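Local structure of ribosomal large subunit pseudouridine synthase D (Escherichia coli, 1PRZ) at residues Y97-I102 against L150-E155; G109-P114 against T136-M141; K132-H137 against T159-V164. The protein isomerises three uridines of 23S ribosomal RNA to pseudouridine and is essential for normal growth of the cell. All coordinates share one frame; numbering follows the deposited sequence.

Contact 1 (Y97-I102 against L150-E155); sequences YEAVAI and LRLRLE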
loop_
_atom_site.group_PDB
_atom_site.type_symbol
_atom_site.label_atom_id
_atom_site.label_comp_id
_atom_site.label_asym_id
_atom_site.label_seq_id
_atom_site.Cartn_x
_atom_site.Cartn_y
_atom_site.Cartn_z
ATOM N N TYR A 97 2.254 6.198 -2.361
ATOM C CA TYR A 97 1.308 5.189 -2.814
ATOM C C TYR A 97 0.457 5.686 -3.938
ATOM O O TYR A 97 0.233 6.885 -4.043
ATOM C CB TYR A 97 0.324 4.838 -1.711
ATOM C CG TYR A 97 0.892 4.038 -0.600
ATOM C CD1 TYR A 97 0.611 2.680 -0.514
ATOM C CD2 TYR A 97 1.683 4.636 0.402
ATOM C CE1 TYR A 97 1.089 1.912 0.551
ATOM C CE2 TYR A 97 2.172 3.866 1.473
ATOM C CZ TYR A 97 1.857 2.513 1.531
ATOM O OH TYR A 97 2.241 1.722 2.592
ATOM N N GLU A 98 0.014 4.761 -4.785
ATOM C CA GLU A 98 -0.944 5.088 -5.834
ATOM C C GLU A 98 -2.205 4.301 -5.408
ATOM O O GLU A 98 -2.111 3.160 -4.950
ATOM C CB GLU A 98 -0.496 4.605 -7.203
ATOM C CG GLU A 98 -1.526 4.954 -8.233
ATOM C CD GLU A 98 -0.931 5.514 -9.501
ATOM O OE1 GLU A 98 -0.037 6.404 -9.438
ATOM O OE2 GLU A 98 -1.382 5.062 -10.577
ATOM N N ALA A 99 -3.371 4.913 -5.572
ATOM C CA ALA A 99 -4.602 4.280 -5.152
ATOM C C ALA A 99 -5.728 4.719 -6.049
ATOM O O ALA A 99 -5.644 5.748 -6.723
ATOM C CB ALA A 99 -4.939 4.700 -3.695
ATOM N N VAL A 100 -6.795 3.930 -6.030
ATOM C CA VAL A 100 -7.989 4.291 -6.768
ATOM C C VAL A 100 -9.088 4.304 -5.723
ATOM O O VAL A 100 -9.314 3.299 -5.035
ATOM C CB VAL A 100 -8.340 3.292 -7.872
ATOM C CG1 VAL A 100 -9.625 3.759 -8.543
ATOM C CG2 VAL A 100 -7.169 3.216 -8.919
ATOM N N ALA A 101 -9.730 5.464 -5.559
ATOM C CA ALA A 101 -10.786 5.619 -4.563
ATOM C C ALA A 101 -12.167 5.759 -5.210
ATOM O O ALA A 101 -12.303 6.213 -6.354
ATOM C CB ALA A 101 -10.499 6.827 -3.675
ATOM N N ILE A 102 -13.198 5.368 -4.478
ATOM C CA ILE A 102 -14.533 5.472 -5.031
ATOM C C ILE A 102 -14.976 6.913 -4.929
ATOM O O ILE A 102 -14.603 7.650 -3.997
ATOM C CB ILE A 102 -15.579 4.585 -4.273
ATOM C CG1 ILE A 102 -15.810 5.164 -2.879
ATOM C CG2 ILE A 102 -15.112 3.116 -4.226
ATOM C CD1 ILE A 102 -17.226 4.974 -2.344
ATOM N N LEU A 150 -5.395 8.490 -7.093
ATOM C CA LEU A 150 -4.637 9.317 -6.163
ATOM C C LEU A 150 -3.206 8.867 -5.977
ATOM O O LEU A 150 -2.838 7.729 -6.269
ATOM C CB LEU A 150 -5.280 9.286 -4.757
ATOM C CG LEU A 150 -6.795 9.513 -4.642
ATOM C CD1 LEU A 150 -7.283 9.133 -3.229
ATOM C CD2 LEU A 150 -7.092 10.970 -4.968
ATOM N N ARG A 151 -2.417 9.791 -5.461
ATOM C CA ARG A 151 -1.051 9.497 -5.076
ATOM C C ARG A 151 -1.046 10.015 -3.636
ATOM O O ARG A 151 -1.511 11.138 -3.382
ATOM C CB ARG A 151 -0.079 10.276 -5.911
ATOM C CG ARG A 151 1.201 9.603 -5.981
ATOM C CD ARG A 151 1.268 8.899 -7.282
ATOM N NE ARG A 151 2.201 9.623 -8.106
ATOM C CZ ARG A 151 2.410 9.375 -9.396
ATOM N NH1 ARG A 151 1.743 8.404 -10.022
ATOM N NH2 ARG A 151 3.276 10.120 -10.067
ATOM N N LEU A 152 -0.547 9.212 -2.708
ATOM C CA LEU A 152 -0.542 9.590 -1.298
ATOM C C LEU A 152 0.844 9.451 -0.676
ATOM O O LEU A 152 1.673 8.671 -1.147
ATOM C CB LEU A 152 -1.521 8.702 -0.505
ATOM C CG LEU A 152 -2.968 8.600 -1.008
ATOM C CD1 LEU A 152 -3.103 7.446 -2.020
ATOM C CD2 LEU A 152 -3.866 8.381 0.168
ATOM N N ARG A 153 1.107 10.232 0.356
ATOM C CA ARG A 153 2.375 10.104 1.058
ATOM C C ARG A 153 2.078 9.984 2.535
ATOM O O ARG A 153 1.250 10.730 3.074
ATOM C CB ARG A 153 3.310 11.287 0.791
ATOM C CG ARG A 153 3.818 11.224 -0.620
ATOM C CD ARG A 153 5.053 12.034 -0.856
ATOM N NE ARG A 153 5.368 11.988 -2.281
ATOM C CZ ARG A 153 6.296 12.740 -2.853
ATOM N NH1 ARG A 153 7.003 13.576 -2.097
ATOM N NH2 ARG A 153 6.459 12.695 -4.177
ATOM N N LEU A 154 2.753 9.009 3.150
ATOM C CA LEU A 154 2.626 8.695 4.557
ATOM C C LEU A 154 3.592 9.519 5.416
ATOM O O LEU A 154 4.806 9.431 5.229
ATOM C CB LEU A 154 2.917 7.192 4.777
ATOM C CG LEU A 154 1.902 6.123 4.288
ATOM C CD1 LEU A 154 2.452 4.709 4.591
ATOM C CD2 LEU A 154 0.549 6.307 4.966
ATOM N N GLU A 155 3.050 10.318 6.339
ATOM C CA GLU A 155 3.880 11.084 7.266
ATOM C C GLU A 155 4.064 10.131 8.465
ATOM O O GLU A 155 5.170 9.993 9.034
ATOM C CB GLU A 155 3.155 12.373 7.685
ATOM C CG GLU A 155 4.069 13.386 8.343
ATOM C CD GLU A 155 3.442 14.754 8.488
ATOM O OE1 GLU A 155 3.199 15.430 7.461
ATOM O OE2 GLU A 155 3.179 15.181 9.638
#
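Tyr97 and Leu152 pair their backbones across strands 94-102 and 147-154, neighbours in the seven-stranded antiparallel sheet of this RluA-family catalytic module. Tyr97 N bonds to Leu152 O and Leu152 N to Tyr97 O; Ala99 and Leu150 make the next hydrogen-bonded pair. Glu98 and Arg151, the non-hydrogen-bonded pair between them, bring their CA atoms to 4.5 Å. Over these short segments the strand directions make 134°, well short of straight antiparallel.

Tyr97, Ala99, Leu150 and Leu152 share the face that packs against helix 161-168. The Tyr97 ring swings out beside its own backbone N, with CG anti to the carbonyl carbon (chi1 -72°), and this brings its CE2 corner obliquely to the CD1 methyl of Leu154, a tight 3.2 Å contact. Leu154 CG follows at 3.6 Å from the same CE2. The tyrosine side chain also touches Leu64, next in sequence to the probable catalytic Asp65, and Ala207 of strand 205-213. Leu152 uses CD1 to meet the methyl of Ala99, CB to CD1 3.7 Å, while Leu150 sends its own CD1 to the CB of Ala101.

The other face holds the charged pair. Arg151, bent at chi2 and chi3, leads away from the sheet and brings its end near Glu98, its CG passing 3.5 Å from Tyr97 O. Glu98, bent at chi2, crosses it obliquely, and the carboxylate and guanidinium planes end nearly coplanar. The salt bridge closes at a single point: Arg151 NH1, in the guanidinium plane, meets Glu98 OE1 at 2.7 Å, nearly head-on to its C-O bond.

Contact 2 (G109-P114 against T136-M141); sequences GTVDEP and THYRIM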
loop_
_atom_site.group_PDB
_atom_site.type_symbol
_atom_site.label_atom_id
_atom_site.label_comp_id
_atom_site.label_asym_id
_atom_site.label_seq_id
_atom_site.Cartn_x
_atom_site.Cartn_y
_atom_site.Cartn_z
ATOM N N GLY A 109 -5.435 16.990 -0.713
ATOM C CA GLY A 109 -5.454 17.518 0.636
ATOM C C GLY A 109 -4.688 16.686 1.656
ATOM O O GLY A 109 -3.772 15.909 1.322
ATOM N N THR A 110 -5.054 16.875 2.922
ATOM C CA THR A 110 -4.407 16.164 4.008
ATOM C C THR A 110 -5.449 15.692 4.977
ATOM O O THR A 110 -6.414 16.403 5.260
ATOM C CB THR A 110 -3.419 17.082 4.776
ATOM O OG1 THR A 110 -2.382 17.504 3.886
ATOM C CG2 THR A 110 -2.761 16.341 5.953
ATOM N N VAL A 111 -5.278 14.461 5.440
ATOM C CA VAL A 111 -6.173 13.940 6.442
ATOM C C VAL A 111 -5.274 13.816 7.649
ATOM O O VAL A 111 -4.286 13.087 7.641
ATOM C CB VAL A 111 -6.763 12.561 6.115
ATOM C CG1 VAL A 111 -7.609 12.114 7.293
ATOM C CG2 VAL A 111 -7.635 12.624 4.839
ATOM N N ASP A 112 -5.614 14.576 8.676
ATOM C CA ASP A 112 -4.861 14.585 9.918
ATOM C C ASP A 112 -5.885 14.259 11.001
ATOM O O ASP A 112 -6.536 15.159 11.510
ATOM C CB ASP A 112 -4.270 15.980 10.150
ATOM C CG ASP A 112 -3.435 16.057 11.414
ATOM O OD1 ASP A 112 -3.638 15.228 12.342
ATOM O OD2 ASP A 112 -2.568 16.959 11.489
ATOM N N GLU A 113 -6.043 12.967 11.304
ATOM C CA GLU A 113 -6.995 12.474 12.306
ATOM C C GLU A 113 -6.400 11.224 12.934
ATOM O O GLU A 113 -5.949 10.329 12.215
ATOM C CB GLU A 113 -8.313 12.118 11.630
ATOM C CG GLU A 113 -8.914 13.229 10.764
ATOM C CD GLU A 113 -9.566 14.340 11.572
ATOM O OE1 GLU A 113 -9.640 14.217 12.822
ATOM O OE2 GLU A 113 -10.012 15.338 10.959
ATOM N N PRO A 114 -6.405 11.126 14.280
ATOM C CA PRO A 114 -5.840 9.960 14.980
ATOM C C PRO A 114 -6.568 8.649 14.645
ATOM O O PRO A 114 -7.730 8.644 14.246
ATOM C CB PRO A 114 -5.971 10.332 16.465
ATOM C CG PRO A 114 -6.142 11.830 16.456
ATOM C CD PRO A 114 -6.999 12.067 15.239
ATOM N N THR A 136 -2.032 11.747 6.584
ATOM C CA THR A 136 -1.918 11.229 5.231
ATOM C C THR A 136 -2.114 12.382 4.268
ATOM O O THR A 136 -3.082 13.126 4.390
ATOM C CB THR A 136 -3.024 10.209 4.900
ATOM O OG1 THR A 136 -2.918 9.087 5.772
ATOM C CG2 THR A 136 -2.899 9.754 3.423
ATOM N N HIS A 137 -1.210 12.520 3.309
ATOM C CA HIS A 137 -1.320 13.596 2.310
ATOM C C HIS A 137 -1.721 12.937 1.008
ATOM O O HIS A 137 -1.189 11.872 0.682
ATOM C CB HIS A 137 0.030 14.307 2.105
ATOM C CG HIS A 137 0.565 14.934 3.353
ATOM N ND1 HIS A 137 -0.114 15.928 4.021
ATOM C CD2 HIS A 137 1.664 14.653 4.098
ATOM C CE1 HIS A 137 0.539 16.233 5.134
ATOM N NE2 HIS A 137 1.620 15.476 5.204
ATOM N N TYR A 138 -2.629 13.567 0.265
ATOM C CA TYR A 138 -3.070 12.990 -0.993
ATOM C C TYR A 138 -3.261 14.029 -2.100
ATOM O O TYR A 138 -3.626 15.184 -1.827
ATOM C CB TYR A 138 -4.360 12.177 -0.785
ATOM C CG TYR A 138 -5.563 12.983 -0.327
ATOM C CD1 TYR A 138 -6.538 13.411 -1.240
ATOM C CD2 TYR A 138 -5.727 13.320 1.008
ATOM C CE1 TYR A 138 -7.653 14.162 -0.828
ATOM C CE2 TYR A 138 -6.845 14.067 1.430
ATOM C CZ TYR A 138 -7.793 14.477 0.508
ATOM O OH TYR A 138 -8.898 15.175 0.924
ATOM N N ARG A 139 -2.974 13.598 -3.336
ATOM C CA ARG A 139 -3.075 14.417 -4.561
ATOM C C ARG A 139 -3.946 13.651 -5.562
ATOM O O ARG A 139 -3.838 12.421 -5.674
ATOM C CB ARG A 139 -1.712 14.545 -5.276
ATOM C CG ARG A 139 -0.534 15.179 -4.563
ATOM C CD ARG A 139 0.663 15.226 -5.552
ATOM N NE ARG A 139 1.527 14.030 -5.504
ATOM C CZ ARG A 139 2.258 13.544 -6.507
ATOM N NH1 ARG A 139 2.273 14.108 -7.725
ATOM N NH2 ARG A 139 3.016 12.458 -6.285
ATOM N N ILE A 140 -4.724 14.374 -6.361
ATOM C CA ILE A 140 -5.535 13.714 -7.375
ATOM C C ILE A 140 -4.672 13.699 -8.639
ATOM O O ILE A 140 -4.243 14.752 -9.121
ATOM C CB ILE A 140 -6.839 14.489 -7.633
ATOM C CG1 ILE A 140 -7.753 14.341 -6.413
ATOM C CG2 ILE A 140 -7.513 13.998 -8.889
ATOM C CD1 ILE A 140 -8.857 15.329 -6.409
HETATM N N MSE A 141 -4.379 12.505 -9.138
HETATM C CA MSE A 141 -3.556 12.354 -10.352
HETATM C C MSE A 141 -4.428 12.382 -11.603
HETATM O O MSE A 141 -4.008 12.818 -12.673
HETATM C CB MSE A 141 -2.848 10.990 -10.400
HETATM C CG MSE A 141 -1.902 10.656 -9.300
HETATM SE SE MSE A 141 -0.438 11.948 -9.180
HETATM C CE MSE A 141 0.477 11.534 -10.729
HETATM O O HOH W 1 -9.505 15.959 3.789
#
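Thr110 OG1 and His137 ND1 are 2.8 Å apart, a hydrogen bond in which either could be the donor. The hydroxyl lies in the plane of the imidazole, at its edge. Thr110 and His137 run side by side, pointing the same way, and the methyl CG2 of the threonine also comes to the ND1-CE1 side, out of the ring plane, 3.3 Å from ND1. The ring's other nitrogen, NE2, bonds to Glu155 OE1, so the imidazole is held at both ends and its rotation is fixed.

Thr110 and His137 form a non-hydrogen-bonded pair, flanked on one side by Gly109 with Tyr138 and on the other by Val111 with Thr136. Each flanking pair is closed by two nearly straight N-H...O bonds. These belong to strands 109-117 and 135-143, adjacent and antiparallel near one margin of the seven-stranded sheet.

Tyr138 takes the cramped first torsion, with CG between backbone N and carbonyl carbon (chi1 63°), and this lays its ring back over the partner strand. Gly109 sits under it: N is 3.5 Å from the ring plane, over the centre, and CA makes a CH-pi contact 4.0 Å from the centroid. Such an aromatic ring over a cross-strand glycine is the pairing known as aromatic rescue. Val111 CG2 approaches Tyr138 CE2 obliquely at 3.8 Å, and Met166 of helix 161-168 touches both side chains. Cut back to an alanine, Tyr138 would probably leave the backbone of Gly109 uncovered, open a gap beside Val111 and deprive the water at the hydroxyl of that partner. That water lies in the ring plane, 3.0 Å from Tyr138 OH, and gives a weak, long bond to Thr110 O.

Contact 3 (K132-H137 against T159-V164); sequences KPAVTH and THQIRV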
loop_
_atom_site.group_PDB
_atom_site.type_symbol
_atom_site.label_atom_id
_atom_site.label_comp_id
_atom_site.label_asym_id
_atom_site.label_seq_id
_atom_site.Cartn_x
_atom_site.Cartn_y
_atom_site.Cartn_z
ATOM N N LYS A 132 -3.884 7.087 17.884
ATOM C CA LYS A 132 -2.505 7.473 17.611
ATOM C C LYS A 132 -2.516 8.534 16.472
ATOM O O LYS A 132 -3.152 8.321 15.424
ATOM C CB LYS A 132 -1.693 6.249 17.148
ATOM C CG LYS A 132 -1.719 4.989 18.030
ATOM C CD LYS A 132 -0.810 3.882 17.416
ATOM C CE LYS A 132 -0.556 2.663 18.344
ATOM N NZ LYS A 132 -1.759 1.782 18.571
ATOM N N PRO A 133 -1.828 9.688 16.661
ATOM C CA PRO A 133 -1.841 10.684 15.578
ATOM C C PRO A 133 -1.499 10.084 14.224
ATOM O O PRO A 133 -0.595 9.263 14.097
ATOM C CB PRO A 133 -0.806 11.746 16.036
ATOM C CG PRO A 133 0.041 11.020 17.120
ATOM C CD PRO A 133 -1.053 10.185 17.814
ATOM N N ALA A 134 -2.228 10.507 13.201
ATOM C CA ALA A 134 -1.981 9.987 11.864
ATOM C C ALA A 134 -2.209 11.098 10.847
ATOM O O ALA A 134 -3.175 11.859 10.929
ATOM C CB ALA A 134 -2.897 8.808 11.587
ATOM N N VAL A 135 -1.307 11.181 9.883
ATOM C CA VAL A 135 -1.382 12.213 8.867
ATOM C C VAL A 135 -1.095 11.560 7.513
ATOM O O VAL A 135 -0.063 10.890 7.334
ATOM C CB VAL A 135 -0.319 13.332 9.130
ATOM C CG1 VAL A 135 -0.394 14.405 8.035
ATOM C CG2 VAL A 135 -0.555 13.993 10.498
ATOM N N THR A 136 -2.032 11.747 6.584
ATOM C CA THR A 136 -1.918 11.229 5.231
ATOM C C THR A 136 -2.114 12.382 4.268
ATOM O O THR A 136 -3.082 13.126 4.390
ATOM C CB THR A 136 -3.024 10.209 4.900
ATOM O OG1 THR A 136 -2.918 9.087 5.772
ATOM C CG2 THR A 136 -2.899 9.754 3.423
ATOM N N HIS A 137 -1.210 12.520 3.309
ATOM C CA HIS A 137 -1.320 13.596 2.310
ATOM C C HIS A 137 -1.721 12.937 1.008
ATOM O O HIS A 137 -1.189 11.872 0.682
ATOM C CB HIS A 137 0.030 14.307 2.105
ATOM C CG HIS A 137 0.565 14.934 3.353
ATOM N ND1 HIS A 137 -0.114 15.928 4.021
ATOM C CD2 HIS A 137 1.664 14.653 4.098
ATOM C CE1 HIS A 137 0.539 16.233 5.134
ATOM N NE2 HIS A 137 1.620 15.476 5.204
ATOM N N THR A 159 -1.693 1.315 11.246
ATOM C CA THR A 159 -2.423 0.181 10.690
ATOM C C THR A 159 -3.629 0.664 9.853
ATOM O O THR A 159 -4.457 1.442 10.336
ATOM C CB THR A 159 -2.903 -0.774 11.846
ATOM O OG1 THR A 159 -1.751 -1.295 12.537
ATOM C CG2 THR A 159 -3.737 -1.932 11.277
ATOM N N HIS A 160 -3.689 0.216 8.591
ATOM C CA HIS A 160 -4.747 0.560 7.647
ATOM C C HIS A 160 -4.861 2.073 7.452
ATOM O O HIS A 160 -5.895 2.556 6.995
ATOM C CB HIS A 160 -6.121 0.069 8.141
ATOM C CG HIS A 160 -6.265 -1.421 8.240
ATOM N ND1 HIS A 160 -7.433 -2.012 8.672
ATOM C CD2 HIS A 160 -5.398 -2.431 7.995
ATOM C CE1 HIS A 160 -7.274 -3.326 8.692
ATOM N NE2 HIS A 160 -6.049 -3.606 8.289
ATOM N N GLN A 161 -3.797 2.814 7.752
ATOM C CA GLN A 161 -3.886 4.263 7.678
ATOM C C GLN A 161 -4.533 4.825 6.415
ATOM O O GLN A 161 -5.513 5.541 6.504
ATOM C CB GLN A 161 -2.513 4.921 7.881
ATOM C CG GLN A 161 -2.651 6.433 8.116
ATOM C CD GLN A 161 -1.345 7.100 8.470
ATOM O OE1 GLN A 161 -0.636 6.656 9.368
ATOM N NE2 GLN A 161 -1.021 8.189 7.763
ATOM N N ILE A 162 -3.986 4.533 5.239
ATOM C CA ILE A 162 -4.589 5.091 4.021
ATOM C C ILE A 162 -6.033 4.604 3.827
ATOM O O ILE A 162 -6.933 5.388 3.521
ATOM C CB ILE A 162 -3.774 4.734 2.779
ATOM C CG1 ILE A 162 -2.456 5.522 2.791
ATOM C CG2 ILE A 162 -4.605 5.043 1.485
ATOM C CD1 ILE A 162 -1.525 5.136 1.668
ATOM N N ARG A 163 -6.262 3.318 4.020
ATOM C CA ARG A 163 -7.608 2.808 3.851
ATOM C C ARG A 163 -8.631 3.463 4.797
ATOM O O ARG A 163 -9.743 3.813 4.361
ATOM C CB ARG A 163 -7.642 1.309 4.081
ATOM C CG ARG A 163 -6.969 0.505 3.043
ATOM C CD ARG A 163 -7.615 -0.886 3.127
ATOM N NE ARG A 163 -6.798 -1.781 3.844
ATOM C CZ ARG A 163 -7.199 -2.958 4.300
ATOM N NH1 ARG A 163 -8.449 -3.413 4.122
ATOM N NH2 ARG A 163 -6.302 -3.685 4.904
ATOM N N VAL A 164 -8.275 3.617 6.078
ATOM C CA VAL A 164 -9.242 4.197 7.014
ATOM C C VAL A 164 -9.379 5.708 6.829
ATOM O O VAL A 164 -10.474 6.241 6.934
ATOM C CB VAL A 164 -8.938 3.834 8.499
ATOM C CG1 VAL A 164 -7.748 4.600 9.027
ATOM C CG2 VAL A 164 -10.183 4.159 9.353
#
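Ala134 points its CB at the carboxamide of Gln161, 3.8 Å from OE1. This opens a strand-to-helix contact in which the start of strand 135-143, with the residue before it, meets the first turn of helix 161-168, the helix packed on one face of the large antiparallel sheet. The methyl sits over one face of the amide, nearly above CD, and adds packing, not a polar bond: OE1 takes its hydrogen bonds from Thr156 OG1 and from Arg158 N, in the loop before the helix.

Val135 points its own side chain away, where it touches Thr110 and Asp112, and offers its backbone. Gln161 NE2 comes within 2.9 Å of Val135 O, but with an N-H...O angle of only 117° the bond is weak. Val135 N, in turn, bonds to Thr156 OG1, so the same threonine hydroxyl serves both the strand and the glutamine.

Thr136 gives the straighter partner. Its OG1 accepts from Gln161 NE2 at 2.9 Å and 175°, although the position of this oxygen is somewhat uncertain. The amide reaches it because Gln161 is stretched out: CG is anti to the backbone N (chi1 -167°) and the chain stays extended beyond CG, sliding past Thr136 in the opposite direction. Which end of the buried carboxamide is the oxygen is told mainly by Arg158 N, a donor, at OE1.

Two residues beyond Gln161 the same helix carries Arg163, whose guanidinium forms a salt bridge with Asp65, the probable catalytic aspartate. The last touch from Thr136 is apolar: its methyl CG2, anti to the backbone N, lies 4.3 Å from Ile162 CG1.

How the contacts relate
All three contacts use the large antiparallel sheet. Contact 1 lies deepest, near the centre of the chain, with most of its touching residues buried; contact 2 lies nearer the margin and is only partly buried, while contact 3 is a buried seam where a helix covers the sheet. Strands 135-143 and 147-154 are neighbours, and contacts 1 and 2 also meet at His137, through probable bonds of O to Arg153 N and NE2 to Glu155 OE1. Contacts 2 and 3 share Thr136 and His137. Chemistry follows place: contacts 1 and 2 are backbone ladders, finished by leucines and an ion pair or by an aromatic ring and a histidine, whereas contact 3 depends on one glutamine amide.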